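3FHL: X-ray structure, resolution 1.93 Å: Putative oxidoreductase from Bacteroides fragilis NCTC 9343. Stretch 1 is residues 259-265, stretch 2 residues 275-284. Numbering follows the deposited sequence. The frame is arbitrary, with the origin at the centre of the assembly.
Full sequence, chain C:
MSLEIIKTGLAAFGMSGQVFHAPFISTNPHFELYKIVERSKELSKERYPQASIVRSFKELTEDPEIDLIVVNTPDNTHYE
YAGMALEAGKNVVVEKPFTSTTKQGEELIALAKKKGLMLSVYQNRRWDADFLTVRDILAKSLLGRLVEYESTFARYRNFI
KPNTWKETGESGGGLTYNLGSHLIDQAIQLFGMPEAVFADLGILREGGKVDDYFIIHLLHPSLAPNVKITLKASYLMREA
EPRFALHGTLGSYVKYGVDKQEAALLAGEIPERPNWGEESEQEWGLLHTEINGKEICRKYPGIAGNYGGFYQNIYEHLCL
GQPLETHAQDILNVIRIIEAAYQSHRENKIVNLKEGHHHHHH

Stretch 1 (259-265) DKQEAAL
Stretch 2 (275-284) NWGEESEQEW

The most unusual feature of this contact is a polar network through one buried side chain, Gln 261, whose side-chain amide accepts a hydrogen bond from a tryptophan and donates to an aspartate. Trp 276 NE1 donates to Gln 261 OE1 (3.0 Å, 141° at the hydrogen), while Gln 261 NE2 donates to Asp 259 OD1 (3.1 Å) and, weakly, to Asp 259 OD2 (3.2 Å). Glutamine suits the place because its amide carries both an acceptor and a donor; its CA-to-CB bond points sideways, but m and t rotamers with chi3 at 95° bring its end to the indole. Asp 259 (phi/psi -64/141, chi1 t) also caps the helix beginning at Gln 261, Asp 259 OD1 accepting from Gln 261 N at 2.9 Å. A water donates to Asp 259 OD2 (2.7 Å) and to Gly 277 O (2.9 Å), bridging the stretches.

The helix, 261-265, continues with Leu 265 N bonded to Gln 261 O at 2.8 Å. Trp 276 (chi1 t, chi2 -100°) is buried; it too starts sideways and its end comes nearer, its indole pairing a large apolar surface with one N-H donor. Leu 265 and Ala 264 offer that ring apolar surface: Trp 276 CZ2 meets Leu 265 CG at 3.7 Å, near the ring plane, and Trp 276 CH2 lies 3.8 Å from Ala 264 CB.

In register, Gln 261 CA and Gly 277 CA are 6.0 Å apart. Gly 277, at phi/psi 79/-2, occupies the third position of a type II turn, where positive phi favours glycine; Glu 278 N closes the turn on Asn 275 O at 3.2 Å.

Lys 260 (m, t, p, p) is exposed, its CA-to-CB bond pointing toward stretch 2. Lys 260 CD lies 3.7 Å from Glu 278 O, and the long chain carries its charge to a carboxylate, Lys 260 NZ forming a salt bridge with Glu 283 OE1 at 2.8 Å. Glu 283 (m, t; phi/psi -80/-27) lies where 281-283 have helical phi/psi without the regular bonds; Glu 283 OE2 accepts from Ser 280 N at 3.0 Å. The contact buries 367 Å² in all.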

# COMPACT_ATOMS: atom_id res chain seq x y z
N ASP C 259 17.46 1.41 8.46
CA ASP C 259 18.79 1.94 8.70
C ASP C 259 19.42 1.26 9.92
O ASP C 259 18.74 0.95 10.91
CB ASP C 259 18.73 3.47 8.83
CG ASP C 259 20.10 4.09 9.00
OD1 ASP C 259 20.55 4.09 10.14
OD2 ASP C 259 20.69 4.58 8.02
N LYS C 260 20.72 0.99 9.82
CA LYS C 260 21.43 0.17 10.80
C LYS C 260 22.14 0.99 11.88
O LYS C 260 22.72 0.41 12.81
CB LYS C 260 22.47 -0.70 10.07
CG LYS C 260 22.03 -1.21 8.69
CD LYS C 260 23.24 -1.51 7.77
CE LYS C 260 24.06 -2.72 8.26
NZ LYS C 260 23.19 -3.87 8.70
N GLN C 261 22.10 2.32 11.77
CA GLN C 261 22.83 3.19 12.71
C GLN C 261 22.39 3.07 14.15
O GLN C 261 23.22 2.96 15.04
CB GLN C 261 22.75 4.66 12.29
CG GLN C 261 23.59 5.01 11.10
CD GLN C 261 23.35 6.44 10.68
OE1 GLN C 261 24.09 7.35 11.07
NE2 GLN C 261 22.28 6.66 9.93
N GLU C 262 21.07 3.05 14.38
CA GLU C 262 20.54 3.04 15.74
C GLU C 262 20.94 1.78 16.51
O GLU C 262 21.30 1.86 17.69
CB GLU C 262 19.02 3.23 15.75
CG GLU C 262 18.42 3.31 17.16
CD GLU C 262 16.91 3.48 17.18
OE1 GLU C 262 16.30 3.73 16.12
OE2 GLU C 262 16.33 3.35 18.28
N ALA C 263 20.91 0.63 15.84
CA ALA C 263 21.40 -0.62 16.44
C ALA C 263 22.89 -0.56 16.79
O ALA C 263 23.30 -1.00 17.87
CB ALA C 263 21.10 -1.82 15.53
N ALA C 264 23.71 -0.03 15.88
CA ALA C 264 25.15 0.08 16.13
C ALA C 264 25.41 1.02 17.29
O ALA C 264 26.21 0.71 18.18
CB ALA C 264 25.88 0.53 14.88
N LEU C 265 24.71 2.15 17.30
CA LEU C 265 24.84 3.12 18.37
C LEU C 265 24.36 2.60 19.72
O LEU C 265 24.96 2.90 20.75
CB LEU C 265 24.13 4.42 18.03
CG LEU C 265 24.71 5.24 16.88
CD1 LEU C 265 23.65 6.21 16.37
CD2 LEU C 265 26.01 5.99 17.28
N ASN C 275 33.57 3.67 7.27
CA ASN C 275 32.44 2.89 6.75
C ASN C 275 31.11 3.12 7.50
O ASN C 275 30.16 2.36 7.32
CB ASN C 275 32.78 1.39 6.67
CG ASN C 275 32.78 0.71 8.04
OD1 ASN C 275 32.44 1.32 9.04
ND2 ASN C 275 33.14 -0.58 8.07
N TRP C 276 31.05 4.16 8.34
CA TRP C 276 29.86 4.41 9.14
C TRP C 276 28.61 4.68 8.28
O TRP C 276 28.67 5.47 7.34
CB TRP C 276 30.06 5.59 10.08
CG TRP C 276 28.88 5.80 10.95
CD1 TRP C 276 27.89 6.71 10.78
CD2 TRP C 276 28.53 5.02 12.11
NE1 TRP C 276 26.94 6.56 11.77
CE2 TRP C 276 27.31 5.53 12.60
CE3 TRP C 276 29.12 3.94 12.77
CZ2 TRP C 276 26.68 5.01 13.73
CZ3 TRP C 276 28.50 3.42 13.90
CH2 TRP C 276 27.30 3.97 14.37
N GLY C 277 27.51 4.01 8.61
CA GLY C 277 26.24 4.17 7.90
C GLY C 277 26.14 3.42 6.58
O GLY C 277 25.10 3.45 5.91
N GLU C 278 27.22 2.74 6.19
CA GLU C 278 27.23 2.00 4.93
C GLU C 278 26.32 0.78 4.98
O GLU C 278 26.12 0.16 6.05
CB GLU C 278 28.65 1.59 4.52
CG GLU C 278 29.52 2.75 4.00
CD GLU C 278 30.87 2.29 3.43
OE1 GLU C 278 31.23 1.10 3.56
OE2 GLU C 278 31.58 3.15 2.87
N GLU C 279 25.77 0.44 3.81
CA GLU C 279 24.95 -0.75 3.64
C GLU C 279 25.63 -1.71 2.69
O GLU C 279 26.41 -1.30 1.83
CB GLU C 279 23.58 -0.39 3.06
CG GLU C 279 22.73 0.50 3.94
CD GLU C 279 21.39 0.84 3.32
OE1 GLU C 279 21.37 1.41 2.19
OE2 GLU C 279 20.37 0.55 3.97
N SER C 280 25.32 -3.00 2.84
CA SER C 280 25.82 -4.03 1.95
C SER C 280 25.04 -4.03 0.64
O SER C 280 23.98 -3.38 0.53
CB SER C 280 25.70 -5.40 2.61
OG SER C 280 24.34 -5.73 2.84
N GLU C 281 25.54 -4.76 -0.35
CA GLU C 281 24.88 -4.90 -1.65
C GLU C 281 23.46 -5.49 -1.52
O GLU C 281 22.54 -5.09 -2.25
CB GLU C 281 25.76 -5.71 -2.62
CG GLU C 281 25.00 -6.51 -3.70
CD GLU C 281 25.63 -6.45 -5.08
OE1 GLU C 281 26.69 -5.81 -5.24
OE2 GLU C 281 25.05 -7.05 -6.02
N GLN C 282 23.30 -6.41 -0.57
CA GLN C 282 22.03 -7.05 -0.24
C GLN C 282 21.02 -6.05 0.33
O GLN C 282 19.82 -6.14 0.03
CB GLN C 282 22.31 -8.17 0.77
CG GLN C 282 21.15 -9.08 1.11
CD GLN C 282 21.58 -10.28 1.96
OE1 GLN C 282 21.08 -10.49 3.07
NE2 GLN C 282 22.54 -11.06 1.45
N GLU C 283 21.50 -5.10 1.12
CA GLU C 283 20.65 -4.09 1.74
C GLU C 283 20.30 -2.96 0.78
O GLU C 283 19.25 -2.34 0.91
CB GLU C 283 21.31 -3.52 3.01
CG GLU C 283 21.31 -4.52 4.16
CD GLU C 283 22.37 -4.26 5.22
OE1 GLU C 283 22.30 -4.91 6.29
OE2 GLU C 283 23.27 -3.42 5.00
N TRP C 284 21.16 -2.72 -0.21
CA TRP C 284 20.89 -1.67 -1.21
C TRP C 284 19.57 -1.91 -1.94
O TRP C 284 19.14 -3.05 -2.08
CB TRP C 284 22.00 -1.57 -2.26
CG TRP C 284 23.33 -1.05 -1.76
CD1 TRP C 284 23.57 -0.30 -0.64
CD2 TRP C 284 24.60 -1.22 -2.41
NE1 TRP C 284 24.92 -0.02 -0.54
CE2 TRP C 284 25.57 -0.56 -1.62
CE3 TRP C 284 25.01 -1.86 -3.59
CZ2 TRP C 284 26.93 -0.53 -1.96
CZ3 TRP C 284 26.37 -1.84 -3.93
CH2 TRP C 284 27.31 -1.18 -3.12
O HOH W 1 22.72 2.86 7.50